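Local structure of catalase (Exiguobacterium oxidotolerans, 2J2M) at residues A[166-171]-A[460-465]; A[176-181]-A[422-427]. The protein catalyses the conversion of hydrogen peroxide to water and oxygen as a haem-containing catalase that assembles from four chains. All blocks are in the same frame, centred on the assembly; numbering follows the deposited sequence.

In the fold
Followed from the N terminus, the chain reaches helix 160-169 after the first strands of the sheet and, soon after it, helix 174-180. Both are later met by helices from the C-terminal region. Helix 422-430 returns to helix 174-180 in interaction 2, closing a loop of 240 residues that takes in much of the beta sheet. Helix 453-466 then reaches the C-terminal part of helix 160-169 in interaction 1, whose larger loop encloses that of interaction 2. The contact centres lie about 11 Å apart, and Phe463 of segment 460-465 bridges them by packing on Leu177 and Met178. Together they tie the C-terminal helices to consecutive helices of the main catalase region.

Interaction 1. Residues A[166-171]-A[460-465]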
loop_
_atom_site.group_PDB
_atom_site.type_symbol
_atom_site.label_atom_id
_atom_site.label_comp_id
_atom_site.label_asym_id
_atom_site.label_seq_id
_atom_site.Cartn_x
_atom_site.Cartn_y
_atom_site.Cartn_z
ATOM N N PHE A 166 32.155 3.291 -9.928
ATOM C CA PHE A 166 31.231 2.867 -10.979
ATOM C C PHE A 166 31.567 3.475 -12.339
ATOM O O PHE A 166 31.661 2.758 -13.335
ATOM C CB PHE A 166 29.768 3.182 -10.628
ATOM C CG PHE A 166 28.823 2.826 -11.723
ATOM C CD1 PHE A 166 28.541 3.740 -12.733
ATOM C CD2 PHE A 166 28.295 1.530 -11.816
ATOM C CE1 PHE A 166 27.691 3.397 -13.810
ATOM C CE2 PHE A 166 27.443 1.180 -12.880
ATOM C CZ PHE A 166 27.148 2.119 -13.882
ATOM N N MET A 167 31.753 4.795 -12.369
ATOM C CA MET A 167 31.955 5.537 -13.627
ATOM C C MET A 167 33.237 5.170 -14.387
ATOM O O MET A 167 33.207 4.979 -15.602
ATOM C CB MET A 167 31.926 7.036 -13.370
ATOM C CG MET A 167 30.589 7.572 -12.902
ATOM S SD MET A 167 29.224 7.231 -14.029
ATOM C CE MET A 167 27.923 8.094 -13.128
ATOM N N THR A 168 34.355 5.069 -13.667
ATOM C CA THR A 168 35.646 4.689 -14.286
ATOM C C THR A 168 35.572 3.298 -14.894
ATOM O O THR A 168 36.157 3.048 -15.959
ATOM C CB THR A 168 36.845 4.743 -13.286
ATOM O OG1 THR A 168 36.565 3.961 -12.108
ATOM C CG2 THR A 168 37.151 6.166 -12.901
ATOM N N LEU A 169 34.828 2.414 -14.225
ATOM C CA LEU A 169 34.687 1.021 -14.658
ATOM C C LEU A 169 33.602 0.849 -15.711
ATOM O O LEU A 169 33.467 -0.221 -16.297
ATOM C CB LEU A 169 34.405 0.118 -13.456
ATOM C CG LEU A 169 35.517 -0.090 -12.420
ATOM C CD1 LEU A 169 34.971 -0.837 -11.179
ATOM C CD2 LEU A 169 36.730 -0.831 -13.048
ATOM N N ARG A 170 32.819 1.906 -15.931
ATOM C CA ARG A 170 31.849 1.985 -17.038
ATOM C C ARG A 170 32.238 3.148 -17.931
ATOM O O ARG A 170 31.590 4.205 -17.899
ATOM C CB ARG A 170 30.435 2.149 -16.482
ATOM C CG ARG A 170 29.807 0.792 -16.078
ATOM C CD ARG A 170 29.222 0.139 -17.337
ATOM N NE ARG A 170 29.674 -1.226 -17.497
ATOM C CZ ARG A 170 29.486 -1.983 -18.578
ATOM N NH1 ARG A 170 28.835 -1.537 -19.649
ATOM N NH2 ARG A 170 29.980 -3.206 -18.579
ATOM N N PRO A 171 33.335 2.979 -18.705
ATOM C CA PRO A 171 33.990 4.111 -19.388
ATOM C C PRO A 171 33.167 4.808 -20.463
ATOM O O PRO A 171 33.542 5.904 -20.873
ATOM C CB PRO A 171 35.276 3.504 -19.982
ATOM C CG PRO A 171 35.075 2.027 -19.997
ATOM C CD PRO A 171 34.008 1.692 -18.966
ATOM N N ILE A 460 41.739 9.508 -14.903
ATOM C CA ILE A 460 42.654 10.325 -15.709
ATOM C C ILE A 460 42.921 9.644 -17.044
ATOM O O ILE A 460 42.931 10.299 -18.077
ATOM C CB ILE A 460 43.999 10.654 -14.969
ATOM C CG1 ILE A 460 43.733 11.402 -13.659
ATOM C CG2 ILE A 460 44.909 11.517 -15.843
ATOM C CD1 ILE A 460 44.923 11.383 -12.664
ATOM N N CYS A 461 43.115 8.328 -17.016
ATOM C CA CYS A 461 43.287 7.552 -18.248
ATOM C C CYS A 461 42.088 7.643 -19.190
ATOM O O CYS A 461 42.275 7.857 -20.389
ATOM C CB CYS A 461 43.665 6.093 -17.958
ATOM S SG CYS A 461 45.377 5.948 -17.329
ATOM N N ASN A 462 40.874 7.495 -18.658
ATOM C CA ASN A 462 39.661 7.640 -19.465
ATOM C C ASN A 462 39.596 9.027 -20.122
ATOM O O ASN A 462 39.389 9.131 -21.323
ATOM C CB ASN A 462 38.391 7.353 -18.640
ATOM C CG ASN A 462 38.252 5.882 -18.256
ATOM O OD1 ASN A 462 38.948 5.023 -18.784
ATOM N ND2 ASN A 462 37.352 5.593 -17.330
ATOM N N PHE A 463 39.795 10.082 -19.344
ATOM C CA PHE A 463 39.876 11.426 -19.904
ATOM C C PHE A 463 41.033 11.618 -20.916
ATOM O O PHE A 463 40.862 12.281 -21.954
ATOM C CB PHE A 463 39.926 12.469 -18.783
ATOM C CG PHE A 463 38.603 12.656 -18.072
ATOM C CD1 PHE A 463 38.464 12.325 -16.723
ATOM C CD2 PHE A 463 37.483 13.128 -18.768
ATOM C CE1 PHE A 463 37.222 12.477 -16.060
ATOM C CE2 PHE A 463 36.231 13.295 -18.125
ATOM C CZ PHE A 463 36.098 12.961 -16.768
ATOM N N TYR A 464 42.195 11.022 -20.622
ATOM C CA TYR A 464 43.363 11.117 -21.510
ATOM C C TYR A 464 43.035 10.599 -22.917
ATOM O O TYR A 464 43.317 11.265 -23.893
ATOM C CB TYR A 464 44.584 10.373 -20.934
ATOM C CG TYR A 464 45.844 10.559 -21.771
ATOM C CD1 TYR A 464 46.748 11.580 -21.481
ATOM C CD2 TYR A 464 46.109 9.735 -22.871
ATOM C CE1 TYR A 464 47.891 11.763 -22.235
ATOM C CE2 TYR A 464 47.242 9.912 -23.641
ATOM C CZ TYR A 464 48.134 10.929 -23.314
ATOM O OH TYR A 464 49.271 11.119 -24.069
ATOM N N ARG A 465 42.418 9.421 -22.991
ATOM C CA ARG A 465 41.993 8.800 -24.257
ATOM C C ARG A 465 41.046 9.667 -25.077
ATOM O O ARG A 465 40.994 9.557 -26.302
ATOM C CB ARG A 465 41.295 7.484 -23.983
ATOM C CG ARG A 465 42.187 6.421 -23.448
ATOM C CD ARG A 465 41.365 5.176 -23.208
ATOM N NE ARG A 465 42.039 4.251 -22.316
ATOM C CZ ARG A 465 41.867 2.935 -22.349
ATOM N NH1 ARG A 465 41.040 2.385 -23.244
ATOM N NH2 ARG A 465 42.535 2.160 -21.493
#
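Asn462 meets Thr168 and Pro171, and a single hydrogen bond forms the polar part of the contact. The side-chain ND2 of Asn462 donates to the backbone O of Thr168 at 3.1 Å. The N-H points fairly directly at its acceptor, at 153°. It arrives on a lone pair, in the carbonyl plane, with a C=O...donor angle of 113°, while the oxygen lies almost exactly in the plane of the amide. The CB of Asn462 points toward segment 166-171, and the first torsion (chi1 -69°), with CG beside the backbone N, carries ND2 to the Thr168 carbonyl. Replacing Asn462 by an alanine removes the amide and is likely to leave that carbonyl without this donor and a gap beside Pro171 CB.

The hydroxyl of Thr168 takes no part in this bond, for OG1 turns back to the carbonyls of Trp164 and Asp165 within its own helix. The bonded carbonyl lies in the C-terminal part of helix 160-169, so a side chain of the C-terminal helical region that follows the beta-barrel core in catalases of this family here holds a main-chain group of the main catalase region.

The remaining contacts are van der Waals, and the two segments bury 111 Å² in all. Pro171 sets its CB over one side of the Asn462 amide plane, 4.0 Å from ND2 and 4.2 Å from OD1. On the other side stands Thr168 CB, 4.2 Å from Asn462 ND2, and Thr168 CA comes to 3.6 Å of the same nitrogen. Elsewhere Thr168 packs on Thr455, Leu458 and Ala459, earlier in helix 453-466, and Asn462 also touches Thr174 of helix 174-180.

Interaction 2. Residues A[176-181]-A[422-427]; sequences MLMHIF and GQAGEV
The His179 imidazole carries Val427 over one of its faces. Val427 CG1 makes a CH-pi contact 4.0 Å from the ring centroid and 30° off the ring normal, while CG2 of the same valine lies 3.8 Å from His179 CE1. With CG1 anti to its backbone N (chi1 170°), the valine turns both methyls to the CE1-NE2 part of the ring, and the two side chains cross at about a right angle. His179 ND1 is hydrogen-bonded to the carbonyl of Asn175, one turn back, which would limit rotation of the ring.

The contact is a nearly parallel helix pair: the axes of segments 176-180 and 422-427 run at 24° and approach to 9.4 Å, within helices 174-180 and 422-430, joining the main catalase region to the first helix of the C-terminal helical part. Met178 fills the other portion of the interface. Bent at its second torsion, it lays CG 4.2 Å from Ala424 CB and brings CE to 3.8 Å from Ala424 O. Its CB also reaches Val427 CG1, at 4.2 Å. Leu439 of helix 433-447 and Ala466 of helix 453-466 pack on Met178 as well.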
loop_
_atom_site.group_PDB
_atom_site.type_symbol
_atom_site.label_atom_id
_atom_site.label_comp_id
_atom_site.label_asym_id
_atom_site.label_seq_id
_atom_site.Cartn_x
_atom_site.Cartn_y
_atom_site.Cartn_z
ATOM N N MET A 176 29.432 12.035 -20.735
ATOM C CA MET A 176 28.559 12.677 -19.754
ATOM C C MET A 176 29.374 13.425 -18.684
ATOM O O MET A 176 29.080 14.590 -18.310
ATOM C CB MET A 176 27.646 11.622 -19.111
ATOM C CG MET A 176 26.553 12.166 -18.159
ATOM S SD MET A 176 25.614 13.574 -18.802
ATOM C CE MET A 176 24.144 13.349 -17.776
ATOM N N LEU A 177 30.425 12.766 -18.208
ATOM C CA LEU A 177 31.345 13.405 -17.289
ATOM C C LEU A 177 31.848 14.727 -17.857
ATOM O O LEU A 177 31.899 15.702 -17.122
ATOM C CB LEU A 177 32.480 12.449 -16.924
ATOM C CG LEU A 177 32.388 11.570 -15.646
ATOM C CD1 LEU A 177 30.989 11.333 -15.056
ATOM C CD2 LEU A 177 33.063 10.250 -15.878
ATOM N N MET A 178 32.182 14.775 -19.158
ATOM C CA MET A 178 32.607 16.024 -19.815
ATOM C C MET A 178 31.595 17.153 -19.690
ATOM O O MET A 178 31.993 18.306 -19.582
ATOM C CB MET A 178 32.906 15.825 -21.300
ATOM C CG MET A 178 34.123 15.001 -21.602
ATOM S SD MET A 178 35.716 15.794 -21.232
ATOM C CE MET A 178 36.740 14.490 -21.921
ATOM N N HIS A 179 30.301 16.828 -19.711
ATOM C CA HIS A 179 29.226 17.834 -19.622
ATOM C C HIS A 179 28.892 18.272 -18.188
ATOM O O HIS A 179 28.703 19.452 -17.897
ATOM C CB HIS A 179 27.949 17.277 -20.258
ATOM C CG HIS A 179 28.055 17.044 -21.735
ATOM N ND1 HIS A 179 28.627 15.911 -22.269
ATOM C CD2 HIS A 179 27.671 17.807 -22.789
ATOM C CE1 HIS A 179 28.576 15.973 -23.588
ATOM N NE2 HIS A 179 27.983 17.103 -23.928
ATOM N N ILE A 180 28.829 17.288 -17.307
ATOM C CA ILE A 180 28.302 17.436 -15.970
ATOM C C ILE A 180 29.282 18.216 -15.089
ATOM O O ILE A 180 28.879 18.935 -14.161
ATOM C CB ILE A 180 27.921 16.001 -15.406
ATOM C CG1 ILE A 180 26.498 15.976 -14.839
ATOM C CG2 ILE A 180 28.971 15.432 -14.468
ATOM C CD1 ILE A 180 26.390 16.202 -13.373
ATOM N N PHE A 181 30.577 18.084 -15.390
ATOM C CA PHE A 181 31.599 18.803 -14.631
ATOM C C PHE A 181 32.032 20.129 -15.243
ATOM O O PHE A 181 32.960 20.759 -14.731
ATOM C CB PHE A 181 32.788 17.899 -14.309
ATOM C CG PHE A 181 32.487 16.868 -13.254
ATOM C CD1 PHE A 181 32.244 15.546 -13.611
ATOM C CD2 PHE A 181 32.447 17.221 -11.905
ATOM C CE1 PHE A 181 31.968 14.588 -12.649
ATOM C CE2 PHE A 181 32.166 16.261 -10.916
ATOM C CZ PHE A 181 31.926 14.946 -11.290
ATOM N N GLY A 422 35.977 8.879 -28.049
ATOM C CA GLY A 422 36.154 9.683 -29.253
ATOM C C GLY A 422 35.258 10.893 -29.230
ATOM O O GLY A 422 35.732 12.025 -29.411
ATOM N N GLN A 423 33.960 10.681 -29.005
ATOM C CA GLN A 423 33.045 11.821 -29.008
ATOM C C GLN A 423 33.243 12.737 -27.785
ATOM O O GLN A 423 33.164 13.978 -27.901
ATOM C CB GLN A 423 31.582 11.411 -29.181
ATOM C CG GLN A 423 30.747 12.671 -29.396
ATOM C CD GLN A 423 29.296 12.417 -29.682
ATOM O OE1 GLN A 423 28.464 12.482 -28.775
ATOM N NE2 GLN A 423 28.973 12.152 -30.941
ATOM N N ALA A 424 33.509 12.115 -26.634
ATOM C CA ALA A 424 33.898 12.836 -25.419
ATOM C C ALA A 424 35.046 13.811 -25.694
ATOM O O ALA A 424 34.999 14.977 -25.273
ATOM C CB ALA A 424 34.288 11.859 -24.333
ATOM N N GLY A 425 36.064 13.336 -26.417
ATOM C CA GLY A 425 37.172 14.199 -26.846
ATOM C C GLY A 425 36.712 15.373 -27.685
ATOM O O GLY A 425 37.068 16.511 -27.398
ATOM N N GLU A 426 35.918 15.099 -28.722
ATOM C CA GLU A 426 35.332 16.152 -29.562
ATOM C C GLU A 426 34.555 17.163 -28.731
ATOM O O GLU A 426 34.705 18.367 -28.934
ATOM C CB GLU A 426 34.404 15.568 -30.628
ATOM C CG GLU A 426 35.079 14.638 -31.643
ATOM C CD GLU A 426 34.065 13.965 -32.542
ATOM O OE1 GLU A 426 33.569 14.637 -33.477
ATOM O OE2 GLU A 426 33.753 12.770 -32.303
ATOM N N VAL A 427 33.736 16.676 -27.792
ATOM C CA VAL A 427 33.017 17.562 -26.863
ATOM C C VAL A 427 34.000 18.440 -26.097
ATOM O O VAL A 427 33.796 19.656 -26.014
ATOM C CB VAL A 427 32.052 16.808 -25.884
ATOM C CG1 VAL A 427 31.535 17.762 -24.780
ATOM C CG2 VAL A 427 30.870 16.159 -26.641
#